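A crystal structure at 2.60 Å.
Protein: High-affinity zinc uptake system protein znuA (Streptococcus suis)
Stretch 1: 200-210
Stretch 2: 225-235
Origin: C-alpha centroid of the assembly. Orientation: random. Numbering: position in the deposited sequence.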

ATOM      1  N   ASP A 200      11.830  -1.141 -19.749  1.00 48.31           N
ATOM      2  CA  ASP A 200      11.175  -1.927 -18.710  1.00 45.48           C
ATOM      3  C   ASP A 200       9.782  -2.333 -19.161  1.00 46.24           C
ATOM      4  O   ASP A 200       9.232  -3.334 -18.706  1.00 46.61           O
ATOM      5  N   MET A 201       9.212  -1.535 -20.054  1.00 49.66           N
ATOM      6  CA  MET A 201       7.950  -1.883 -20.682  1.00 51.69           C
ATOM      7  C   MET A 201       8.126  -3.177 -21.463  1.00 51.49           C
ATOM      8  O   MET A 201       7.369  -4.131 -21.282  1.00 50.06           O
ATOM      9  N   ILE A 202       9.140  -3.201 -22.322  1.00 61.48           N
ATOM     10  CA  ILE A 202       9.446  -4.367 -23.144  1.00 60.06           C
ATOM     11  C   ILE A 202       9.802  -5.560 -22.278  1.00 57.51           C
ATOM     12  O   ILE A 202       9.306  -6.666 -22.489  1.00 59.19           O
ATOM     13  N   GLU A 203      10.683  -5.327 -21.312  1.00 43.77           N
ATOM     14  CA  GLU A 203      11.047  -6.343 -20.337  1.00 44.52           C
ATOM     15  C   GLU A 203       9.792  -7.031 -19.834  1.00 43.01           C
ATOM     16  O   GLU A 203       9.722  -8.257 -19.770  1.00 42.39           O
ATOM     17  N   THR A 204       8.794  -6.226 -19.487  1.00 44.02           N
ATOM     18  CA  THR A 204       7.536  -6.740 -18.965  1.00 41.62           C
ATOM     19  C   THR A 204       6.769  -7.494 -20.042  1.00 40.46           C
ATOM     20  O   THR A 204       6.222  -8.567 -19.792  1.00 39.99           O
ATOM     21  N   VAL A 205       6.733  -6.927 -21.242  1.00 49.33           N
ATOM     22  CA  VAL A 205       6.082  -7.584 -22.364  1.00 49.96           C
ATOM     23  C   VAL A 205       6.634  -8.989 -22.539  1.00 50.35           C
ATOM     24  O   VAL A 205       5.883  -9.961 -22.559  1.00 51.22           O
ATOM     25  N   ASN A 206       7.952  -9.091 -22.659  1.00 45.80           N
ATOM     26  CA  ASN A 206       8.605 -10.386 -22.806  1.00 46.41           C
ATOM     27  C   ASN A 206       8.269 -11.322 -21.653  1.00 44.68           C
ATOM     28  O   ASN A 206       8.145 -12.530 -21.839  1.00 44.94           O
ATOM     29  N   LEU A 207       8.124 -10.759 -20.458  1.00 41.48           N
ATOM     30  CA  LEU A 207       7.761 -11.552 -19.291  1.00 40.59           C
ATOM     31  C   LEU A 207       6.343 -12.094 -19.416  1.00 41.19           C
ATOM     32  O   LEU A 207       6.071 -13.238 -19.055  1.00 43.04           O
ATOM     33  N   ILE A 208       5.440 -11.266 -19.929  1.00 39.59           N
ATOM     34  CA  ILE A 208       4.066 -11.688 -20.157  1.00 36.56           C
ATOM     35  C   ILE A 208       4.030 -12.832 -21.160  1.00 39.35           C
ATOM     36  O   ILE A 208       3.321 -13.820 -20.970  1.00 39.04           O
ATOM     37  N   ILE A 209       4.810 -12.691 -22.227  1.00 49.58           N
ATOM     38  CA  ILE A 209       4.863 -13.692 -23.283  1.00 48.32           C
ATOM     39  C   ILE A 209       5.454 -14.997 -22.772  1.00 47.92           C
ATOM     40  O   ILE A 209       4.943 -16.077 -23.062  1.00 51.46           O
ATOM     41  N   ASP A 210       6.538 -14.891 -22.012  1.00 50.04           N
ATOM     42  CA  ASP A 210       7.215 -16.065 -21.483  1.00 51.66           C
ATOM     43  C   ASP A 210       6.269 -16.930 -20.659  1.00 52.34           C
ATOM     44  O   ASP A 210       6.308 -18.158 -20.740  1.00 53.24           O
ATOM     45  N   GLU A 225      -3.299   4.406 -18.564  1.00 98.16           N
ATOM     46  CA  GLU A 225      -2.827   4.442 -19.944  1.00 98.67           C
ATOM     47  C   GLU A 225      -1.577   3.590 -20.093  1.00 97.68           C
ATOM     48  O   GLU A 225      -1.397   2.896 -21.093  1.00 98.66           O
ATOM     49  N   ARG A 226      -0.716   3.650 -19.085  1.00 58.92           N
ATOM     50  CA  ARG A 226       0.525   2.894 -19.085  1.00 55.42           C
ATOM     51  C   ARG A 226       0.284   1.409 -19.314  1.00 55.66           C
ATOM     52  O   ARG A 226       1.044   0.754 -20.025  1.00 57.69           O
ATOM     53  N   MET A 227      -0.771   0.879 -18.703  1.00 45.92           N
ATOM     54  CA  MET A 227      -1.076  -0.541 -18.825  1.00 44.12           C
ATOM     55  C   MET A 227      -1.755  -0.849 -20.153  1.00 47.20           C
ATOM     56  O   MET A 227      -1.706  -1.979 -20.634  1.00 46.62           O
ATOM     57  N   LYS A 228      -2.385   0.158 -20.747  1.00 50.63           N
ATOM     58  CA  LYS A 228      -3.003  -0.017 -22.055  1.00 50.17           C
ATOM     59  C   LYS A 228      -1.985   0.161 -23.172  1.00 52.92           C
ATOM     60  O   LYS A 228      -2.149  -0.380 -24.264  1.00 56.31           O
ATOM     61  N   LYS A 229      -0.931   0.918 -22.891  1.00 65.08           N
ATOM     62  CA  LYS A 229       0.206   1.002 -23.799  1.00 66.28           C
ATOM     63  C   LYS A 229       1.051  -0.258 -23.651  1.00 66.54           C
ATOM     64  O   LYS A 229       1.790  -0.636 -24.560  1.00 68.50           O
ATOM     65  N   LEU A 230       0.927  -0.905 -22.495  1.00 48.21           N
ATOM     66  CA  LEU A 230       1.634  -2.149 -22.217  1.00 43.71           C
ATOM     67  C   LEU A 230       0.925  -3.307 -22.902  1.00 45.55           C
ATOM     68  O   LEU A 230       1.563  -4.233 -23.405  1.00 46.11           O
ATOM     69  N   GLN A 231      -0.402  -3.246 -22.910  1.00 57.89           N
ATOM     70  CA  GLN A 231      -1.228  -4.237 -23.586  1.00 55.33           C
ATOM     71  C   GLN A 231      -1.007  -4.188 -25.089  1.00 60.72           C
ATOM     72  O   GLN A 231      -0.893  -5.221 -25.752  1.00 60.57           O
ATOM     73  N   GLU A 232      -0.954  -2.972 -25.619  1.00 74.97           N
ATOM     74  CA  GLU A 232      -0.766  -2.746 -27.044  1.00 76.18           C
ATOM     75  C   GLU A 232       0.555  -3.338 -27.526  1.00 76.89           C
ATOM     76  O   GLU A 232       0.633  -3.903 -28.617  1.00 78.24           O
ATOM     77  N   ALA A 233       1.591  -3.208 -26.703  1.00 82.26           N
ATOM     78  CA  ALA A 233       2.911  -3.734 -27.036  1.00 80.32           C
ATOM     79  C   ALA A 233       2.910  -5.259 -27.077  1.00 80.50           C
ATOM     80  O   ALA A 233       3.547  -5.866 -27.937  1.00 80.11           O
ATOM     81  N   VAL A 234       2.194  -5.870 -26.137  1.00 56.06           N
ATOM     82  CA  VAL A 234       2.062  -7.322 -26.100  1.00 55.08           C
ATOM     83  C   VAL A 234       1.428  -7.823 -27.390  1.00 56.17           C
ATOM     84  O   VAL A 234       1.970  -8.700 -28.060  1.00 55.67           O
ATOM     85  N   LYS A 235       0.277  -7.254 -27.734  1.00 55.92           N
ATOM     86  CA  LYS A 235      -0.423  -7.601 -28.965  1.00 54.92           C
ATOM     87  C   LYS A 235       0.470  -7.364 -30.177  1.00 55.75           C
ATOM     88  O   LYS A 235       0.347  -8.047 -31.193  1.00 52.44           O
TER

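At the centre of the contact Val 205 points toward the other helix and, with chi1 t, packs against Leu 230, Ala 233 and Val 234. Val 205 CG2 lies 3.7 Å from Ala 233 CB and 3.9 Å from Leu 230 CD1, while Val 205 CG1 sits 3.8 Å from Val 234 CA, close enough to touch backbone. The CA atoms of Val 205 and Val 234 are 5.5 Å apart, so the two backbones come close where the valines meet. The two helices, from one chain, cross here at -57°, their axes 9.5 Å apart at closest approach; the side chains meet mainly through apolar groups, and no hydrogen bond joins the two stretches.

Val 234, also t, leaves its helix sideways and is contacted by Ile 208 and Ile 209: Ile 208 (m, t) brings CD1 to 3.6 Å from Val 234 CG2, and Ile 209 (m, m) sets CD1 3.8 Å from Val 234 CG1. Leu 230 (t, p) also starts sideways but turns its end inward, placing CD1 3.6 Å from the carbonyl O of Met 201 and CD2 4.0 Å from Thr 204 CG2.

Toward the start of both stretches, Met 201 starts sideways and its end comes nearer: its m, m, m chain folds in until CE lies 4.1 Å from Leu 230 CB and 3.7 Å from Arg 226 O.

No polar group bonds across the interface; several find partners elsewhere. Thr 204 presents its methyl to Leu 230, while OG1 donates to Asp 200 O at 2.7 Å within its own helix. Arg 226 offers aliphatic carbon, its CG 4.3 Å from Met 201 SD, and its NH1 is hydrogen-bonded elsewhere in the structure. At the exposed edge, Lys 229 CB lies 4.3 Å from Met 201 CE, but the chain leads away, and NZ forms a salt bridge with Glu 232 OE1 at 3.5 Å.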

ATOM      1  CB  ASP A 200      11.100  -1.138 -17.406  1.00 45.53           C
ATOM      2  CG  ASP A 200      12.456  -0.932 -16.780  1.00 47.16           C
ATOM      3  OD1 ASP A 200      13.425  -1.550 -17.263  1.00 46.35           O
ATOM      4  OD2 ASP A 200      12.555  -0.156 -15.807  1.00 52.05           O
ATOM      5  CB  MET A 201       7.501  -0.762 -21.616  1.00 52.91           C
ATOM      6  CG  MET A 201       7.161   0.526 -20.893  1.00 55.33           C
ATOM      7  SD  MET A 201       5.553   0.435 -20.089  1.00 64.72           S
ATOM      8  CE  MET A 201       4.468   0.570 -21.506  1.00 55.73           C
ATOM      9  CB  ILE A 202      10.631  -4.090 -24.075  1.00 61.34           C
ATOM     10  CG1 ILE A 202      10.373  -2.832 -24.906  1.00 65.30           C
ATOM     11  CG2 ILE A 202      10.890  -5.291 -24.968  1.00 63.46           C
ATOM     12  CD1 ILE A 202      11.585  -2.350 -25.675  1.00 69.92           C
ATOM     13  CB  GLU A 203      11.779  -5.693 -19.163  1.00 47.57           C
ATOM     14  CG  GLU A 203      13.209  -6.162 -18.968  1.00 55.35           C
ATOM     15  CD  GLU A 203      13.290  -7.549 -18.361  1.00 69.71           C
ATOM     16  OE1 GLU A 203      14.194  -7.777 -17.529  1.00 75.58           O
ATOM     17  OE2 GLU A 203      12.449  -8.406 -18.711  1.00 67.58           O
ATOM     18  CB  THR A 204       6.659  -5.608 -18.408  1.00 38.62           C
ATOM     19  OG1 THR A 204       7.408  -4.852 -17.449  1.00 40.88           O
ATOM     20  CG2 THR A 204       5.423  -6.177 -17.740  1.00 36.35           C
ATOM     21  CB  VAL A 205       6.288  -6.805 -23.668  1.00 50.95           C
ATOM     22  CG1 VAL A 205       5.681  -7.566 -24.834  1.00 54.22           C
ATOM     23  CG2 VAL A 205       5.680  -5.421 -23.553  1.00 52.26           C
ATOM     24  CB  ASN A 206      10.118 -10.215 -22.912  1.00 45.54           C
ATOM     25  CG  ASN A 206      10.528  -9.396 -24.119  1.00 49.00           C
ATOM     26  OD1 ASN A 206       9.709  -9.102 -24.990  1.00 48.72           O
ATOM     27  ND2 ASN A 206      11.800  -9.023 -24.178  1.00 51.46           N
ATOM     28  CB  LEU A 207       7.917 -10.730 -18.009  1.00 41.12           C
ATOM     29  CG  LEU A 207       9.205 -10.954 -17.208  1.00 40.40           C
ATOM     30  CD1 LEU A 207      10.127 -11.945 -17.902  1.00 39.17           C
ATOM     31  CD2 LEU A 207       9.927  -9.641 -16.945  1.00 42.22           C
ATOM     32  CB  ILE A 208       3.209 -10.535 -20.692  1.00 35.10           C
ATOM     33  CG1 ILE A 208       3.171  -9.390 -19.681  1.00 34.89           C
ATOM     34  CG2 ILE A 208       1.804 -11.017 -21.006  1.00 38.95           C
ATOM     35  CD1 ILE A 208       2.359  -8.205 -20.139  1.00 40.18           C
ATOM     36  CB  ILE A 209       5.711 -13.207 -24.472  1.00 50.25           C
ATOM     37  CG1 ILE A 209       5.333 -11.774 -24.853  1.00 54.19           C
ATOM     38  CG2 ILE A 209       5.551 -14.143 -25.657  1.00 48.56           C
ATOM     39  CD1 ILE A 209       3.901 -11.616 -25.305  1.00 55.60           C
ATOM     40  CB  ASP A 210       8.421 -15.650 -20.632  1.00 51.41           C
ATOM     41  CG  ASP A 210       9.555 -15.074 -21.464  1.00 54.00           C
ATOM     42  OD1 ASP A 210       9.655 -15.413 -22.663  1.00 56.54           O
ATOM     43  OD2 ASP A 210      10.351 -14.284 -20.913  1.00 51.32           O
ATOM     44  CB  GLU A 225      -2.525   5.880 -20.366  1.00100.27           C
ATOM     45  CG  GLU A 225      -3.232   6.310 -21.640  1.00105.75           C
ATOM     46  CD  GLU A 225      -2.880   5.437 -22.830  1.00112.74           C
ATOM     47  OE1 GLU A 225      -3.780   4.732 -23.337  1.00115.53           O
ATOM     48  OE2 GLU A 225      -1.708   5.457 -23.260  1.00115.48           O
ATOM     49  CB  ARG A 226       1.256   3.090 -17.761  1.00 53.49           C
ATOM     50  CG  ARG A 226       2.530   2.287 -17.645  1.00 55.86           C
ATOM     51  CD  ARG A 226       3.009   2.263 -16.213  1.00 56.79           C
ATOM     52  NE  ARG A 226       3.021   3.598 -15.629  1.00 54.55           N
ATOM     53  CZ  ARG A 226       3.461   3.868 -14.405  1.00 55.89           C
ATOM     54  NH1 ARG A 226       3.929   2.893 -13.640  1.00 52.04           N
ATOM     55  NH2 ARG A 226       3.437   5.112 -13.948  1.00 54.61           N
ATOM     56  CB  MET A 227      -1.940  -1.020 -17.655  1.00 39.51           C
ATOM     57  CG  MET A 227      -1.286  -0.843 -16.295  1.00 42.38           C
ATOM     58  SD  MET A 227       0.304  -1.684 -16.145  1.00 44.09           S
ATOM     59  CE  MET A 227      -0.215  -3.388 -15.991  1.00 40.25           C
ATOM     60  CB  LYS A 228      -4.193   0.925 -22.239  1.00 49.57           C
ATOM     61  CG  LYS A 228      -5.447   0.438 -21.534  1.00 55.88           C
ATOM     62  CD  LYS A 228      -6.701   1.080 -22.102  1.00 61.59           C
ATOM     63  CE  LYS A 228      -7.952   0.406 -21.558  1.00 64.49           C
ATOM     64  NZ  LYS A 228      -9.199   1.035 -22.078  1.00 72.71           N
ATOM     65  CB  LYS A 229       1.046   2.247 -23.507  1.00 65.15           C
ATOM     66  CG  LYS A 229       0.689   3.452 -24.363  1.00 72.36           C
ATOM     67  CD  LYS A 229       1.087   3.231 -25.815  1.00 81.78           C
ATOM     68  CE  LYS A 229       0.686   4.412 -26.691  1.00 77.88           C
ATOM     69  NZ  LYS A 229       1.212   4.269 -28.078  1.00 73.62           N
ATOM     70  CB  LEU A 230       1.698  -2.389 -20.708  1.00 41.13           C
ATOM     71  CG  LEU A 230       2.436  -3.636 -20.220  1.00 41.31           C
ATOM     72  CD1 LEU A 230       3.888  -3.602 -20.657  1.00 42.87           C
ATOM     73  CD2 LEU A 230       2.335  -3.752 -18.709  1.00 40.40           C
ATOM     74  CB  GLN A 231      -2.699  -3.969 -23.287  1.00 53.49           C
ATOM     75  CG  GLN A 231      -3.657  -4.608 -24.269  1.00 55.00           C
ATOM     76  CD  GLN A 231      -5.096  -4.217 -24.010  1.00 56.16           C
ATOM     77  OE1 GLN A 231      -5.466  -3.047 -24.124  1.00 57.25           O
ATOM     78  NE2 GLN A 231      -5.919  -5.196 -23.660  1.00 55.07           N
ATOM     79  CB  GLU A 232      -0.816  -1.246 -27.332  1.00 78.55           C
ATOM     80  CG  GLU A 232      -0.688  -0.868 -28.791  1.00 88.98           C
ATOM     81  CD  GLU A 232      -0.801   0.630 -29.003  1.00102.21           C
ATOM     82  OE1 GLU A 232       0.165   1.235 -29.513  1.00105.47           O
ATOM     83  OE2 GLU A 232      -1.854   1.204 -28.647  1.00103.66           O
ATOM     84  CB  ALA A 233       3.945  -3.229 -26.045  1.00 79.23           C
ATOM     85  CB  VAL A 234       1.214  -7.782 -24.902  1.00 53.53           C
ATOM     86  CG1 VAL A 234       0.928  -9.272 -24.996  1.00 51.87           C
ATOM     87  CG2 VAL A 234       1.912  -7.446 -23.594  1.00 47.95           C
ATOM     88  CB  LYS A 235      -1.707  -6.781 -29.092  1.00 53.28           C
ATOM     89  CG  LYS A 235      -2.538  -7.108 -30.319  1.00 56.90           C
ATOM     90  CD  LYS A 235      -3.846  -6.331 -30.310  1.00 66.64           C
ATOM     91  CE  LYS A 235      -4.770  -6.782 -31.430  1.00 72.43           C
ATOM     92  NZ  LYS A 235      -6.106  -6.126 -31.342  1.00 81.05           N
TER